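Local coordinates for protein GENE 22 product (Bacillus phage spp1, PDB 2XC8) that is a Gp22-family protein of phage SPP1 whose fold resembles a domain of the receptor-binding protein of lactococcal phage p2, at the interface of chains A and B. Residues are numbered along the deposited sequence; one frame, centred on the assembly and turned at random. Chains: chain A/B, GENE 22 product.

Contact 1: the interface of chains A and B. Residues chain A 28-29; chain B 16, 18.
The methyl group of A:Ala28 lies against the aliphatic stem of B:Glu16, CB of the alanine standing 3.5 Å from CG of the glutamate, and the carboxylate carbon CD follows at 3.8 Å from the same CB. B:Lys18 flanks the neighbouring residue: its CE methylene passes 3.8 Å from the carbonyl O of A:Gly29, and the side-chain nitrogen NZ stands 3.9 Å from that same O. A water connects the two chains, lying 2.7 Å from the carboxylate OE1 of B:Glu16 and 3.2 Å from the main-chain O of A:Gly29, so the acidic group reaches the glycine carbonyl indirectly. This is a small patch, hiding 86 Å² in all, that illustrates how sparse side-chain packing and a shared water can join two copies of one protein. Behind the first shell, the glutamate chain runs extended past CG with chi2 at 174°, which carries its carboxylate alongside the alanine methyl toward the water. The lysine instead bends at chi3 (107°) and chi4 (127°); its CE methylene comes to lie beside OE1 of the glutamate, while NZ continues on past that oxygen. The salt bridge within chain B is accordingly long and may steady both side chains beside chain A, with NZ of B:Lys18 3.8 Å from OE1 of B:Glu16.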
loop_
_atom_site.group_PDB
_atom_site.type_symbol
_atom_site.label_atom_id
_atom_site.label_comp_id
_atom_site.label_asym_id
_atom_site.label_seq_id
_atom_site.Cartn_x
_atom_site.Cartn_y
_atom_site.Cartn_z
ATOM N N ALA A 28 0.121 -2.515 -1.854
ATOM C CA ALA A 28 -0.567 -2.329 -3.122
ATOM C C ALA A 28 -0.256 -0.931 -3.644
ATOM O O ALA A 28 -0.216 0.032 -2.872
ATOM C CB ALA A 28 -2.055 -2.512 -2.944
ATOM N N GLY A 29 -0.023 -0.825 -4.947
ATOM C CA GLY A 29 0.321 0.456 -5.552
ATOM C C GLY A 29 0.089 0.509 -7.045
ATOM O O GLY A 29 -0.729 -0.237 -7.589
ATOM N N GLU B 16 -8.324 -2.934 -0.870
ATOM C CA GLU B 16 -7.095 -2.341 -1.274
ATOM C C GLU B 16 -7.211 -0.828 -1.195
ATOM O O GLU B 16 -8.089 -0.272 -1.755
ATOM C CB GLU B 16 -6.877 -2.738 -2.703
ATOM C CG GLU B 16 -5.524 -2.712 -3.184
ATOM C CD GLU B 16 -5.438 -3.265 -4.584
ATOM O OE1 GLU B 16 -5.441 -2.468 -5.495
ATOM O OE2 GLU B 16 -5.361 -4.483 -4.788
ATOM N N LYS B 18 -5.039 2.678 -1.838
ATOM C CA LYS B 18 -3.855 3.274 -2.441
ATOM C C LYS B 18 -3.892 4.750 -2.839
ATOM O O LYS B 18 -4.905 5.290 -3.192
ATOM C CB LYS B 18 -3.359 2.429 -3.623
ATOM C CG LYS B 18 -4.179 2.522 -4.831
ATOM C CD LYS B 18 -3.517 1.858 -5.936
ATOM C CE LYS B 18 -4.179 0.585 -6.256
ATOM N NZ LYS B 18 -4.534 0.526 -7.682
HETATM O O HOH W 1 -3.210 -2.192 -7.059
#

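Contact 2: the interface of chains A and B. Residues chain A 61, 74-75, 88-90; chain B 129, 131.
Beta-strand addition joins the two copies here: a short segment near the C-terminal end of chain B lies along strand 71-79 of chain A, a strand of the Gp22-family fold, and makes a parallel beta bridge between A:Ser74 and B:Val129. Both B:Val129 and B:Val131 are poorly ordered, so the details of their placement are approximate. The main chains supply the polar link. The amide N of A:Leu75 donates to the carbonyl O of B:Val129 over 2.9 Å, in a fairly straight bond of 158° at the hydrogen. Two residues further along the segment, the amide N of B:Val131 donates back to the carbonyl O of A:Leu75 at 3.1 Å. This second bond is more bent, and its donor sits well above the carbonyl plane. Both bonds therefore meet on A:Leu75, whose side chain takes little part.

The side chain of B:Val131 carries the apolar part of the contact, and the residue has 74 Å² of its surface hidden by chain A. As modelled, its two methyls part toward different aromatic rings. CG1 comes obliquely to the CD2–CE2 side of A:Tyr61, 3.5 Å from CE2, raised toward the face that CB of A:Tyr88 covers. CG2 sits beyond the CD1–CE1 side of A:Tyr88, 3.7 Å from CD1, raised toward the face bearing the amide N of A:Gly90. Neither methyl lies over a ring centre. From the strand, CB of A:Ser74 packs 3.7 Å from CB of B:Val131. The main-chain N of A:Gln89, in the loop that also carries A:Tyr88, borders the CG1 methyl.

Contacts within chain A may hold the rings in place. CB of A:Tyr88 lies over the centre of the A:Tyr61 ring, and A:Gly90 N stands over the centre of the A:Tyr88 ring. With CG of A:Tyr88 opposite its main-chain N (chi1 174°), the CD1–CE1 side of the ring is turned toward CG2 of the valine.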
loop_
_atom_site.group_PDB
_atom_site.type_symbol
_atom_site.label_atom_id
_atom_site.label_comp_id
_atom_site.label_asym_id
_atom_site.label_seq_id
_atom_site.Cartn_x
_atom_site.Cartn_y
_atom_site.Cartn_z
ATOM N N TYR A 61 10.668 -10.125 -8.779
ATOM C CA TYR A 61 10.407 -9.649 -10.113
ATOM C C TYR A 61 9.013 -9.074 -10.382
ATOM O O TYR A 61 8.039 -9.612 -9.998
ATOM C CB TYR A 61 10.670 -10.729 -11.166
ATOM C CG TYR A 61 11.966 -11.436 -11.083
ATOM C CD1 TYR A 61 13.141 -10.806 -11.399
ATOM C CD2 TYR A 61 12.020 -12.754 -10.693
ATOM C CE1 TYR A 61 14.283 -11.436 -11.322
ATOM C CE2 TYR A 61 13.169 -13.395 -10.617
ATOM C CZ TYR A 61 14.300 -12.737 -10.923
ATOM O OH TYR A 61 15.459 -13.374 -10.844
ATOM N N SER A 74 6.843 -12.124 -9.201
ATOM C CA SER A 74 7.509 -13.414 -9.182
ATOM C C SER A 74 8.670 -13.357 -8.204
ATOM O O SER A 74 9.332 -12.325 -8.077
ATOM C CB SER A 74 8.013 -13.781 -10.571
ATOM O OG SER A 74 6.956 -14.275 -11.373
ATOM N N LEU A 75 8.909 -14.463 -7.509
ATOM C CA LEU A 75 10.007 -14.533 -6.557
ATOM C C LEU A 75 10.946 -15.681 -6.885
ATOM O O LEU A 75 10.520 -16.831 -7.017
ATOM C CB LEU A 75 9.478 -14.663 -5.122
ATOM C CG LEU A 75 10.498 -14.720 -3.976
ATOM C CD1 LEU A 75 11.142 -13.360 -3.723
ATOM C CD2 LEU A 75 9.838 -15.239 -2.708
ATOM N N TYR A 88 15.492 -13.939 -13.973
ATOM C CA TYR A 88 14.094 -14.042 -14.403
ATOM C C TYR A 88 13.942 -15.023 -15.570
ATOM O O TYR A 88 14.521 -14.834 -16.643
ATOM C CB TYR A 88 13.499 -12.663 -14.731
ATOM C CG TYR A 88 12.100 -12.704 -15.319
ATOM C CD1 TYR A 88 11.003 -13.115 -14.556
ATOM C CD2 TYR A 88 11.874 -12.323 -16.641
ATOM C CE1 TYR A 88 9.719 -13.152 -15.100
ATOM C CE2 TYR A 88 10.596 -12.354 -17.192
ATOM C CZ TYR A 88 9.525 -12.768 -16.417
ATOM O OH TYR A 88 8.262 -12.801 -16.961
ATOM N N GLN A 89 13.163 -16.076 -15.325
ATOM C CA GLN A 89 13.004 -17.204 -16.249
ATOM C C GLN A 89 11.685 -17.161 -17.029
ATOM O O GLN A 89 11.508 -17.904 -17.999
ATOM C CB GLN A 89 13.086 -18.535 -15.485
ATOM C CG GLN A 89 14.350 -18.743 -14.650
ATOM C CD GLN A 89 15.562 -19.128 -15.481
ATOM O OE1 GLN A 89 15.537 -20.106 -16.227
ATOM N NE2 GLN A 89 16.638 -18.361 -15.342
ATOM N N GLY A 90 10.768 -16.292 -16.602
ATOM C CA GLY A 90 9.421 -16.211 -17.178
ATOM C C GLY A 90 9.338 -15.691 -18.604
ATOM O O GLY A 90 10.344 -15.283 -19.188
ATOM N N VAL B 129 4.149 -15.703 -7.217
ATOM C CA VAL B 129 4.414 -16.883 -7.980
ATOM C C VAL B 129 5.918 -17.198 -7.845
ATOM O O VAL B 129 6.710 -16.326 -7.657
ATOM C CB VAL B 129 3.936 -16.670 -9.405
ATOM C CG1 VAL B 129 3.858 -17.940 -10.139
ATOM C CG2 VAL B 129 2.562 -16.086 -9.375
ATOM N N VAL B 131 9.168 -17.863 -9.625
ATOM C CA VAL B 131 9.926 -17.867 -10.911
ATOM C C VAL B 131 11.084 -18.744 -10.554
ATOM O O VAL B 131 12.143 -18.279 -10.121
ATOM C CB VAL B 131 10.453 -16.460 -11.480
ATOM C CG1 VAL B 131 11.954 -16.487 -11.707
ATOM C CG2 VAL B 131 9.887 -16.184 -12.915
#

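About 21 Å separates the centres of contact 1 and contact 2, and they have no residue in common. They use distant parts of each sequence: in chain A, the loop residue A:Ala28 and A:Gly29, which begins strand 29-33, for contact 1, and strands 56-64 and 71-79 with a later loop for contact 2. Chain B contributes B:Lys18 of strand 17-19 and B:Glu16 just before it to the first, and its C-terminal segment to the second. One contact thus brings the bodies of the two copies side by side, while the other is made by a tail reaching across chain A. The overall interface is not an exact two-fold, and the structure alone does not establish whether this pairing forms in solution.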